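Local coordinates for methyltransferase (Streptomyces avermitilis, PDB 3GIW), which is of unproven function but binds S-adenosyl-L-homocysteine and is probably an S-adenosylmethionine-dependent methyltransferase with a Rossmann-like fold, at residues A[98-103]-A[125-130]; A[72-75]-A[79-82]; A[24-29]-A[114-119]; A[250-255]-A[271-276]. One frame throughout, in Å; residues are numbered along the deposited sequence. Where two conformers were deposited one is given.

Contact 1: A[98-103]-A[125-130]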
loop_
_atom_site.group_PDB
_atom_site.type_symbol
_atom_site.label_atom_id
_atom_site.label_comp_id
_atom_site.label_asym_id
_atom_site.label_seq_id
_atom_site.Cartn_x
_atom_site.Cartn_y
_atom_site.Cartn_z
ATOM N N ILE A 98 -4.708 11.908 7.162
ATOM C CA ILE A 98 -3.363 12.502 7.240
ATOM C C ILE A 98 -3.262 13.688 6.268
ATOM O O ILE A 98 -2.859 14.794 6.658
ATOM C CB ILE A 98 -2.271 11.460 6.960
ATOM C CG1 ILE A 98 -2.238 10.412 8.064
ATOM C CG2 ILE A 98 -0.884 12.143 6.818
ATOM C CD1 ILE A 98 -1.423 9.189 7.668
ATOM N N ALA A 99 -3.645 13.472 5.007
ATOM C CA ALA A 99 -3.533 14.519 3.982
ATOM C C ALA A 99 -4.398 15.721 4.343
ATOM O O ALA A 99 -3.968 16.868 4.241
ATOM C CB ALA A 99 -3.940 13.963 2.617
ATOM N N GLN A 100 -5.629 15.470 4.764
ATOM C CA GLN A 100 -6.572 16.564 5.060
ATOM C C GLN A 100 -6.254 17.354 6.347
ATOM O O GLN A 100 -6.636 18.530 6.470
ATOM C CB GLN A 100 -8.028 16.056 5.018
ATOM C CG GLN A 100 -8.505 15.754 3.566
ATOM C CD GLN A 100 -9.919 15.219 3.458
ATOM O OE1 GLN A 100 -10.567 14.922 4.468
ATOM N NE2 GLN A 100 -10.422 15.147 2.241
ATOM N N SER A 101 -5.537 16.724 7.270
ATOM C CA SER A 101 -5.021 17.431 8.442
ATOM C C SER A 101 -3.953 18.439 8.029
ATOM O O SER A 101 -3.788 19.473 8.674
ATOM C CB SER A 101 -4.464 16.443 9.477
ATOM O OG SER A 101 -3.262 15.820 9.057
ATOM N N VAL A 102 -3.227 18.148 6.954
ATOM C CA VAL A 102 -2.207 19.078 6.453
ATOM C C VAL A 102 -2.852 20.179 5.615
ATOM O O VAL A 102 -2.508 21.356 5.754
ATOM C CB VAL A 102 -1.109 18.351 5.622
ATOM C CG1 VAL A 102 -0.157 19.375 4.982
ATOM C CG2 VAL A 102 -0.341 17.360 6.487
ATOM N N ALA A 103 -3.777 19.792 4.742
ATOM C CA ALA A 103 -4.418 20.682 3.812
ATOM C C ALA A 103 -5.842 20.155 3.606
ATOM O O ALA A 103 -6.039 19.137 2.917
ATOM C CB ALA A 103 -3.634 20.714 2.483
ATOM N N LEU A 125 -15.083 7.546 3.031
ATOM C CA LEU A 125 -15.864 8.609 2.420
ATOM C C LEU A 125 -16.093 9.838 3.329
ATOM O O LEU A 125 -16.592 10.880 2.851
ATOM C CB LEU A 125 -17.213 8.022 1.949
ATOM C CG LEU A 125 -17.153 6.935 0.866
ATOM C CD1 LEU A 125 -18.539 6.386 0.518
ATOM C CD2 LEU A 125 -16.443 7.461 -0.381
ATOM N N ALA A 126 -15.732 9.724 4.603
ATOM C CA ALA A 126 -15.891 10.809 5.580
ATOM C C ALA A 126 -14.797 11.875 5.416
ATOM O O ALA A 126 -13.769 11.852 6.102
ATOM C CB ALA A 126 -15.890 10.263 6.992
ATOM N N SER A 127 -15.072 12.821 4.524
ATOM C CA SER A 127 -14.138 13.865 4.107
ATOM C C SER A 127 -14.389 15.163 4.855
ATOM O O SER A 127 -15.510 15.410 5.305
ATOM C CB SER A 127 -14.314 14.107 2.610
ATOM O OG SER A 127 -13.401 15.084 2.131
ATOM N N THR A 128 -13.351 15.985 5.003
ATOM C CA THR A 128 -13.546 17.393 5.325
ATOM C C THR A 128 -14.477 17.978 4.270
ATOM O O THR A 128 -14.542 17.465 3.154
ATOM C CB THR A 128 -12.236 18.189 5.245
ATOM O OG1 THR A 128 -11.623 17.947 3.973
ATOM C CG2 THR A 128 -11.274 17.832 6.369
ATOM N N PRO A 129 -15.224 19.049 4.616
ATOM C CA PRO A 129 -16.047 19.717 3.600
ATOM C C PRO A 129 -15.251 20.371 2.465
ATOM O O PRO A 129 -15.736 20.429 1.328
ATOM C CB PRO A 129 -16.837 20.773 4.399
ATOM C CG PRO A 129 -16.137 20.908 5.704
ATOM C CD PRO A 129 -15.367 19.645 5.956
ATOM N N GLU A 130 -14.043 20.845 2.766
ATOM C CA GLU A 130 -13.180 21.487 1.768
ATOM C C GLU A 130 -12.623 20.494 0.745
ATOM O O GLU A 130 -12.276 20.871 -0.389
ATOM C CB GLU A 130 -11.993 22.180 2.451
ATOM C CG GLU A 130 -12.369 23.331 3.391
ATOM C CD GLU A 130 -12.618 22.920 4.820
ATOM O OE1 GLU A 130 -12.758 21.714 5.095
ATOM O OE2 GLU A 130 -12.712 23.827 5.687
#
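Gln100 reaches from helix 95-102 to the loop 125-130 and presents its amide to Ser127 and Thr128. Two hydrogen bonds cross the contact. The backbone N of Thr128 donates to Gln100 OE1 at 3.0 Å, and the bond is nearly straight, at 174°. The donor sits well above the carbonyl plane. Gln100 NE2 donates to Ser127 OG at 3.0 Å, with the hydroxyl tilted from the amide plane. Ser127 OG in turn donates to Thr128 O at 2.8 Å, in the carbonyl plane and on a lone pair. Gln100 NE2 has a second acceptor, Ser106 O. Both ends of the amide are therefore used, which fixes which way round it lies.

Packing is light. The Gln100 chain is extended beyond CG and runs alongside Thr128, the two side chains pointing opposite ways. Thr128 CG2 lies 3.9 Å from Gln100 CB. Thr128 OG1 lies 3.2 Å from Gln100 OE1, but it hydrogen-bonds to Pro104 O.

The contact ties the end of a sheet-flanking helix to the loop leading into edge strand 132-137 of the Rossmann-like fold, away from the ligand site.

Contact 2: A[72-75]-A[79-82]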
loop_
_atom_site.group_PDB
_atom_site.type_symbol
_atom_site.label_atom_id
_atom_site.label_comp_id
_atom_site.label_asym_id
_atom_site.label_seq_id
_atom_site.Cartn_x
_atom_site.Cartn_y
_atom_site.Cartn_z
ATOM N N HIS A 72 4.992 13.282 4.321
ATOM C CA HIS A 72 6.008 13.891 3.478
ATOM C C HIS A 72 5.399 14.455 2.188
ATOM O O HIS A 72 5.696 15.577 1.770
ATOM C CB HIS A 72 7.075 12.866 3.085
ATOM C CG HIS A 72 8.147 13.422 2.197
ATOM N ND1 HIS A 72 9.255 14.070 2.702
ATOM C CD2 HIS A 72 8.259 13.478 0.847
ATOM C CE1 HIS A 72 10.006 14.491 1.700
ATOM N NE2 HIS A 72 9.437 14.128 0.566
ATOM N N LEU A 73 4.619 13.633 1.498
ATOM C CA LEU A 73 4.010 14.035 0.235
ATOM C C LEU A 73 3.107 15.272 0.404
ATOM O O LEU A 73 3.167 16.204 -0.415
ATOM C CB LEU A 73 3.250 12.868 -0.361
ATOM C CG LEU A 73 4.104 11.778 -1.027
ATOM C CD1 LEU A 73 3.291 10.484 -1.163
ATOM C CD2 LEU A 73 4.673 12.255 -2.385
ATOM N N ALA A 74 2.306 15.318 1.477
ATOM C CA ALA A 74 1.402 16.433 1.724
ATOM C C ALA A 74 2.182 17.653 2.187
ATOM O O ALA A 74 1.982 18.750 1.659
ATOM C CB ALA A 74 0.337 16.070 2.742
ATOM N N LYS A 75 3.086 17.485 3.148
ATOM C CA LYS A 75 3.720 18.640 3.783
ATOM C C LYS A 75 4.897 19.171 2.978
ATOM O O LYS A 75 4.922 20.354 2.650
ATOM C CB LYS A 75 4.157 18.325 5.221
ATOM C CG LYS A 75 4.580 19.568 6.027
ATOM N N ILE A 79 1.651 17.979 -2.258
ATOM C CA ILE A 79 0.671 17.212 -3.008
ATOM C C ILE A 79 -0.704 17.264 -2.335
ATOM O O ILE A 79 -0.838 17.127 -1.094
ATOM C CB ILE A 79 1.117 15.734 -3.189
ATOM C CG1 ILE A 79 2.399 15.648 -4.043
ATOM C CG2 ILE A 79 -0.024 14.880 -3.777
ATOM C CD1 ILE A 79 2.219 16.119 -5.527
ATOM N N ARG A 80 -1.733 17.498 -3.143
ATOM C CA ARG A 80 -3.101 17.663 -2.660
ATOM C C ARG A 80 -4.075 16.659 -3.275
ATOM O O ARG A 80 -5.284 16.780 -3.057
ATOM C CB ARG A 80 -3.598 19.101 -2.951
ATOM C CG ARG A 80 -2.746 20.194 -2.323
ATOM C CD ARG A 80 -2.973 20.277 -0.837
ATOM N NE ARG A 80 -2.067 21.231 -0.193
ATOM C CZ ARG A 80 -0.914 20.941 0.405
ATOM N NH1 ARG A 80 -0.446 19.689 0.513
ATOM N NH2 ARG A 80 -0.211 21.928 0.936
ATOM N N GLN A 81 -3.559 15.679 -4.026
ATOM C CA GLN A 81 -4.375 14.649 -4.652
ATOM C C GLN A 81 -3.664 13.313 -4.567
ATOM O O GLN A 81 -2.477 13.208 -4.886
ATOM C CB GLN A 81 -4.581 14.980 -6.137
ATOM C CG GLN A 81 -5.245 16.330 -6.387
ATOM C CD GLN A 81 -5.702 16.468 -7.812
ATOM O OE1 GLN A 81 -6.918 16.590 -8.082
ATOM N NE2 GLN A 81 -4.736 16.430 -8.753
ATOM N N PHE A 82 -4.405 12.272 -4.185
ATOM C CA PHE A 82 -3.848 10.935 -3.989
ATOM C C PHE A 82 -4.755 9.890 -4.630
ATOM O O PHE A 82 -5.988 9.968 -4.499
ATOM C CB PHE A 82 -3.731 10.631 -2.473
ATOM C CG PHE A 82 -2.825 11.566 -1.740
ATOM C CD1 PHE A 82 -3.242 12.868 -1.429
ATOM C CD2 PHE A 82 -1.535 11.179 -1.402
ATOM C CE1 PHE A 82 -2.389 13.776 -0.772
ATOM C CE2 PHE A 82 -0.688 12.094 -0.766
ATOM C CZ PHE A 82 -1.115 13.360 -0.448
HETATM O O HOH W 1 2.473 21.800 2.115
#
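Ala74 O, near the end of helix 55-75, accepts from Arg80 NH1 at 2.8 Å. The bond is close to straight, at 165°, and the oxygen lies at the guanidinium edge, in plane. Arg80 NH1 also donates to Ile79 O at 3.0 Å, from above the plane of that carbonyl. The Arg80 chain bends at chi2 (-74°), which turns the guanidinium toward the helix. Arg80 NH2 donates to a water that in turn donates to Lys75 O. Two carbonyls of the last helical turn are served by one arginine, one directly and one through water. With an alanine in place of Arg80, Ala74 O would probably lose this donor and the water its NH2 partner.

A backbone bond draws the connection together: Ile79 N donates to Leu73 O at 3.0 Å.

The rest is apolar. Leu73 CB meets the edge of the Phe82 ring at CE2, 4.0 Å away. Ile79 CG2 lies over one face of that ring, 3.8 Å above its plane and offset toward the rim.

The contact joins helix 55-75 to the start of strand 81-85. Ala99 and Val102 of helix 95-102 pack beside it, and Ala163 and Tyr195 of strands 163-167 and 195-201 lie against Leu73 and Ile79.

Contact 3: A[24-29]-A[114-119]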
loop_
_atom_site.group_PDB
_atom_site.type_symbol
_atom_site.label_atom_id
_atom_site.label_comp_id
_atom_site.label_asym_id
_atom_site.label_seq_id
_atom_site.Cartn_x
_atom_site.Cartn_y
_atom_site.Cartn_z
ATOM N N SER A 24 -5.917 -11.496 1.975
ATOM C CA SER A 24 -4.714 -10.783 2.408
ATOM C C SER A 24 -5.023 -9.533 3.279
ATOM O O SER A 24 -4.345 -9.281 4.298
ATOM C CB SER A 24 -3.796 -10.412 1.231
ATOM O OG SER A 24 -4.422 -9.571 0.308
ATOM N N ALA A 25 -6.016 -8.724 2.903
ATOM C CA ALA A 25 -6.293 -7.501 3.657
ATOM C C ALA A 25 -6.758 -7.805 5.064
ATOM O O ALA A 25 -6.513 -7.049 6.008
ATOM C CB ALA A 25 -7.348 -6.688 2.936
ATOM N N ARG A 26 -7.511 -8.893 5.201
ATOM C CA ARG A 26 -8.069 -9.317 6.474
ATOM C C ARG A 26 -7.010 -9.949 7.394
ATOM O O ARG A 26 -7.035 -9.744 8.613
ATOM C CB ARG A 26 -9.241 -10.298 6.243
ATOM C CG ARG A 26 -10.352 -9.728 5.328
ATOM C CD ARG A 26 -11.388 -10.771 4.943
ATOM N NE ARG A 26 -12.030 -10.419 3.660
ATOM C CZ ARG A 26 -13.043 -11.119 3.138
ATOM N NH1 ARG A 26 -13.489 -12.204 3.773
ATOM N NH2 ARG A 26 -13.595 -10.740 1.993
ATOM N N ILE A 27 -6.082 -10.722 6.814
ATOM C CA ILE A 27 -4.936 -11.204 7.607
ATOM C C ILE A 27 -4.140 -10.018 8.155
ATOM O O ILE A 27 -3.759 -9.994 9.336
ATOM C CB ILE A 27 -3.995 -12.099 6.735
ATOM C CG1 ILE A 27 -4.697 -13.406 6.340
ATOM C CG2 ILE A 27 -2.669 -12.380 7.465
ATOM C CD1 ILE A 27 -4.005 -14.181 5.211
ATOM N N TYR A 28 -3.881 -9.036 7.297
ATOM C CA TYR A 28 -3.106 -7.858 7.715
ATOM C C TYR A 28 -3.833 -7.167 8.888
ATOM O O TYR A 28 -3.227 -6.835 9.938
ATOM C CB TYR A 28 -2.948 -6.933 6.518
ATOM C CG TYR A 28 -2.165 -5.668 6.728
ATOM C CD1 TYR A 28 -2.792 -4.495 7.092
ATOM C CD2 TYR A 28 -0.799 -5.613 6.468
ATOM C CE1 TYR A 28 -2.068 -3.319 7.241
ATOM C CE2 TYR A 28 -0.089 -4.442 6.583
ATOM C CZ TYR A 28 -0.722 -3.300 6.966
ATOM O OH TYR A 28 0.037 -2.140 7.061
ATOM N N ASP A 29 -5.146 -6.960 8.740
ATOM C CA ASP A 29 -5.890 -6.318 9.803
ATOM C C ASP A 29 -5.858 -7.118 11.112
ATOM O O ASP A 29 -5.681 -6.535 12.180
ATOM C CB ASP A 29 -7.340 -6.049 9.373
ATOM C CG ASP A 29 -8.015 -4.981 10.202
ATOM O OD1 ASP A 29 -7.497 -3.857 10.260
ATOM O OD2 ASP A 29 -9.079 -5.268 10.770
ATOM N N ASP A 114 -11.141 -6.392 -2.698
ATOM C CA ASP A 114 -11.738 -7.262 -1.680
ATOM C C ASP A 114 -13.125 -6.707 -1.345
ATOM O O ASP A 114 -13.214 -5.581 -0.878
ATOM C CB ASP A 114 -10.844 -7.314 -0.449
ATOM C CG ASP A 114 -11.359 -8.260 0.617
ATOM O OD1 ASP A 114 -12.587 -8.451 0.626
ATOM O OD2 ASP A 114 -10.533 -8.788 1.405
ATOM N N PRO A 115 -14.209 -7.475 -1.601
ATOM C CA PRO A 115 -15.556 -6.989 -1.282
ATOM C C PRO A 115 -15.775 -6.474 0.165
ATOM O O PRO A 115 -16.677 -5.659 0.371
ATOM C CB PRO A 115 -16.439 -8.207 -1.558
ATOM C CG PRO A 115 -15.664 -8.990 -2.548
ATOM C CD PRO A 115 -14.255 -8.816 -2.216
ATOM N N ILE A 116 -15.003 -6.929 1.158
ATOM C CA ILE A 116 -15.188 -6.420 2.533
ATOM C C ILE A 116 -14.880 -4.908 2.628
ATOM O O ILE A 116 -15.466 -4.161 3.432
ATOM C CB ILE A 116 -14.326 -7.204 3.545
ATOM C CG1 ILE A 116 -14.885 -7.037 4.965
ATOM C CG2 ILE A 116 -12.823 -6.786 3.495
ATOM C CD1 ILE A 116 -14.184 -7.915 6.019
ATOM N N VAL A 117 -13.959 -4.413 1.787
ATOM C CA VAL A 117 -13.605 -2.985 1.863
ATOM C C VAL A 117 -14.830 -2.111 1.517
ATOM O O VAL A 117 -15.122 -1.109 2.184
ATOM C CB VAL A 117 -12.324 -2.634 1.034
ATOM C CG1 VAL A 117 -11.967 -1.137 1.196
ATOM C CG2 VAL A 117 -11.167 -3.523 1.504
ATOM N N LEU A 118 -15.559 -2.487 0.475
ATOM C CA LEU A 118 -16.789 -1.777 0.127
ATOM C C LEU A 118 -17.733 -1.696 1.353
ATOM O O LEU A 118 -18.275 -0.646 1.625
ATOM C CB LEU A 118 -17.496 -2.450 -1.053
ATOM C CG LEU A 118 -18.779 -1.730 -1.518
ATOM C CD1 LEU A 118 -18.527 -0.279 -1.965
ATOM C CD2 LEU A 118 -19.470 -2.552 -2.613
ATOM N N THR A 119 -17.877 -2.795 2.094
ATOM C CA THR A 119 -18.766 -2.766 3.275
ATOM C C THR A 119 -18.322 -1.799 4.363
ATOM O O THR A 119 -19.149 -1.385 5.194
ATOM C CB THR A 119 -18.962 -4.161 3.917
ATOM O OG1 THR A 119 -17.808 -4.557 4.670
ATOM C CG2 THR A 119 -19.313 -5.212 2.839
HETATM O O HOH W 2 -7.917 -8.949 0.666
#
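Arg26 of helix 24-31 reaches across to Asp114 and Ile116 at the start of helix 115-119. Its CG is anti to the carbonyl carbon (chi1 -56°), and from there the chain runs extended to NE, which carries the guanidinium to Asp114. CB itself meets neither residue. Arg26 CG passes 4.0 Å from Asp114 OD2. Arg26 CD lies about 4.1 Å from both Asp114 OD2 and Ile116 CD1. At NE the polar grip begins: Arg26 NE donates to Asp114 OD2 at 3.2 Å, on the syn lone pair, with OD2 tilted from the guanidinium plane. Arg26 NE also touches Ile116 CG2 at 3.7 Å. At the tip, Arg26 NH2 donates to Asp114 OD1 at 2.9 Å along an almost straight line, at 179°. OD1 lies in the guanidinium plane. This is a side-on, two-nitrogen salt bridge, with the guanidinium and carboxylate planes 34° apart. Ile116 CD1 rests over one guanidinium face. Arg26 NH2 also donates to Ile17 O.

Asp114 is the N-cap of helix 115-119. Asp114 OD1 accepts from Ile116 N at 2.9 Å, from above the carboxylate plane. A water donates to OD2 and accepts from Ala25 N. Tyr28, on the same helix as Arg26, and Asp112, whose OD1 accepts from Asp114 N, are residues that bind S-adenosyl-L-homocysteine, a ligand absent here.

A methionine at Arg26 would probably leave the buried Asp114 carboxylate without its countercharge and Ile17 O without this donor.

One carboxylate therefore serves as helix cap and ion-pair partner at once. The pairing probably favours its charged form.

Contact 4: A[250-255]-A[271-276]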
loop_
_atom_site.group_PDB
_atom_site.type_symbol
_atom_site.label_atom_id
_atom_site.label_comp_id
_atom_site.label_asym_id
_atom_site.label_seq_id
_atom_site.Cartn_x
_atom_site.Cartn_y
_atom_site.Cartn_z
ATOM N N HIS A 250 11.645 0.735 7.741
ATOM C CA HIS A 250 11.952 1.341 9.038
ATOM C C HIS A 250 13.158 2.281 8.978
ATOM O O HIS A 250 13.447 2.978 9.951
ATOM C CB HIS A 250 12.140 0.266 10.098
ATOM C CG HIS A 250 13.347 -0.577 9.884
ATOM N ND1 HIS A 250 13.585 -1.256 8.702
ATOM C CD2 HIS A 250 14.374 -0.894 10.710
ATOM C CE1 HIS A 250 14.714 -1.934 8.810
ATOM N NE2 HIS A 250 15.208 -1.740 10.022
ATOM N N LYS A 251 13.849 2.283 7.856
ATOM C CA LYS A 251 14.984 3.171 7.601
ATOM C C LYS A 251 14.644 4.389 6.715
ATOM O O LYS A 251 15.528 5.186 6.396
ATOM C CB LYS A 251 16.124 2.351 6.949
ATOM C CG LYS A 251 16.630 1.253 7.847
ATOM C CD LYS A 251 17.825 0.514 7.266
ATOM C CE LYS A 251 18.195 -0.626 8.177
ATOM N NZ LYS A 251 19.504 -1.259 7.802
ATOM N N TRP A 252 13.382 4.504 6.296
ATOM C CA TRP A 252 12.924 5.615 5.455
ATOM C C TRP A 252 12.376 6.744 6.339
ATOM O O TRP A 252 11.304 6.608 6.919
ATOM C CB TRP A 252 11.868 5.144 4.439
ATOM C CG TRP A 252 11.571 6.099 3.322
ATOM C CD1 TRP A 252 12.149 6.094 2.096
ATOM C CD2 TRP A 252 10.679 7.234 3.352
ATOM N NE1 TRP A 252 11.664 7.135 1.338
ATOM C CE2 TRP A 252 10.782 7.865 2.096
ATOM C CE3 TRP A 252 9.795 7.754 4.300
ATOM C CZ2 TRP A 252 10.037 9.023 1.768
ATOM C CZ3 TRP A 252 9.067 8.916 3.983
ATOM C CH2 TRP A 252 9.187 9.517 2.724
ATOM N N HIS A 253 13.111 7.851 6.428
ATOM C CA HIS A 253 12.733 9.029 7.241
ATOM C C HIS A 253 12.207 8.611 8.635
ATOM O O HIS A 253 11.073 8.958 9.023
ATOM C CB HIS A 253 11.707 9.900 6.503
ATOM C CG HIS A 253 12.205 10.500 5.219
ATOM N ND1 HIS A 253 11.961 11.815 4.877
ATOM C CD2 HIS A 253 12.886 9.970 4.183
ATOM C CE1 HIS A 253 12.507 12.072 3.700
ATOM N NE2 HIS A 253 13.096 10.976 3.265
ATOM N N PRO A 254 13.002 7.843 9.386
ATOM C CA PRO A 254 12.508 7.352 10.670
ATOM C C PRO A 254 12.281 8.500 11.676
ATOM O O PRO A 254 12.984 9.509 11.628
ATOM C CB PRO A 254 13.630 6.417 11.137
ATOM C CG PRO A 254 14.866 6.974 10.499
ATOM C CD PRO A 254 14.393 7.413 9.129
ATOM N N ASP A 255 11.282 8.343 12.536
ATOM C CA ASP A 255 11.107 9.199 13.716
ATOM C C ASP A 255 12.037 8.689 14.815
ATOM O O ASP A 255 12.689 7.653 14.659
ATOM C CB ASP A 255 9.664 9.123 14.240
ATOM C CG ASP A 255 8.644 9.637 13.257
ATOM O OD1 ASP A 255 8.905 10.672 12.603
ATOM O OD2 ASP A 255 7.565 9.007 13.153
ATOM N N GLY A 271 10.662 0.390 0.962
ATOM C CA GLY A 271 9.836 1.562 0.685
ATOM C C GLY A 271 10.583 2.597 -0.119
ATOM O O GLY A 271 11.799 2.701 -0.044
ATOM N N ALA A 272 9.821 3.321 -0.953
ATOM C CA ALA A 272 10.387 4.358 -1.788
ATOM C C ALA A 272 9.325 5.316 -2.285
ATOM O O ALA A 272 8.152 4.941 -2.446
ATOM C CB ALA A 272 11.118 3.726 -3.014
ATOM N N VAL A 273 9.761 6.558 -2.522
ATOM C CA VAL A 273 8.912 7.620 -3.060
ATOM C C VAL A 273 9.738 8.314 -4.140
ATOM O O VAL A 273 10.941 8.579 -3.938
ATOM C CB VAL A 273 8.560 8.632 -1.965
ATOM C CG1 VAL A 273 7.724 9.819 -2.527
ATOM C CG2 VAL A 273 7.817 7.936 -0.822
ATOM N N ALA A 274 9.113 8.621 -5.283
ATOM C CA ALA A 274 9.825 9.238 -6.398
ATOM C C ALA A 274 8.907 10.187 -7.185
ATOM O O ALA A 274 7.729 9.939 -7.319
ATOM C CB ALA A 274 10.372 8.207 -7.335
ATOM N N ARG A 275 9.514 11.251 -7.720
ATOM C CA ARG A 275 8.822 12.288 -8.511
ATOM C C ARG A 275 8.880 11.976 -9.999
ATOM O O ARG A 275 9.925 11.542 -10.520
ATOM C CB ARG A 275 9.490 13.646 -8.279
ATOM C CG ARG A 275 8.808 14.831 -8.971
ATOM C CD ARG A 275 9.363 16.167 -8.453
ATOM N NE ARG A 275 8.681 17.311 -9.045
ATOM C CZ ARG A 275 8.899 17.780 -10.271
ATOM N NH1 ARG A 275 9.782 17.199 -11.084
ATOM N NH2 ARG A 275 8.200 18.831 -10.692
ATOM N N LYS A 276 7.767 12.214 -10.686
ATOM C CA LYS A 276 7.698 12.113 -12.137
ATOM C C LYS A 276 8.137 13.455 -12.770
ATOM O O LYS A 276 7.504 14.475 -12.519
ATOM C CB LYS A 276 6.252 11.771 -12.556
ATOM C CG LYS A 276 6.045 11.706 -14.060
ATOM C CD LYS A 276 4.664 11.282 -14.450
ATOM C CE LYS A 276 4.474 11.399 -15.979
ATOM N NZ LYS A 276 3.242 10.639 -16.398
HETATM O O HOH W 3 12.480 7.126 -1.411
#
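The backbones of Trp252 and Gly271 come closest here, with CA atoms 7.0 Å apart, and no direct hydrogen bond joins the loop 250-255 to strand 269-275. The indole of Trp252 carries the contact. Its CG stands anti to the backbone N (chi1 -166°), which turns the ring toward Val273.

The closest touch is apolar. Val273 CG2 lies 3.6 Å from Trp252 CZ2 and 4.1 Å from Trp252 CH2, approaching the ring obliquely. The two side chains cross at about a right angle. Toward the start of the strand, Trp252 CD1 comes to 4.0 Å from Gly271 O.

The indole nitrogen has a partner as well. Trp252 NE1 donates to a water at 2.9 Å, and Val273 N donates to the same water at 3.0 Å. The water lies in the ring plane, at its edge. Against one indole face lies the imidazole of the next residue, with His253 CD2 3.5 Å above the plane of the Trp252 ring and over its centre. Trp65 of helix 55-75 also meets the Trp252 ring, with planes at about 75°.

The chemistry is that of a buried indole. Its carbon surface packs on valine and on neighbouring rings. Its one polar atom is satisfied through water, which joins the loop to the strand backbone where no direct bond exists.

Contacts 2, 3 and 4 are buried, while contact 1 is only partly so. Contacts 1 and 2 touch: Ala99 and Val102 of contact 1 pack on Phe82 and Ala74 of contact 2. Contact 2 also meets contact 4, where Leu73 packs on Val273 and His72 on Trp252 and His253, and both reach the same sheet. Contact 3 stands apart, about 25 Å centre to centre from contacts 2 and 4, and touches no other. The chemistry differs with place. Contact 1 has hydrogen bonds from a neutral amide, contact 2 mixes arginine-to-carbonyl bonds with apolar packing, contact 3 is a salt bridge near the ligand site, and contact 4 is aromatic packing with one bridging water.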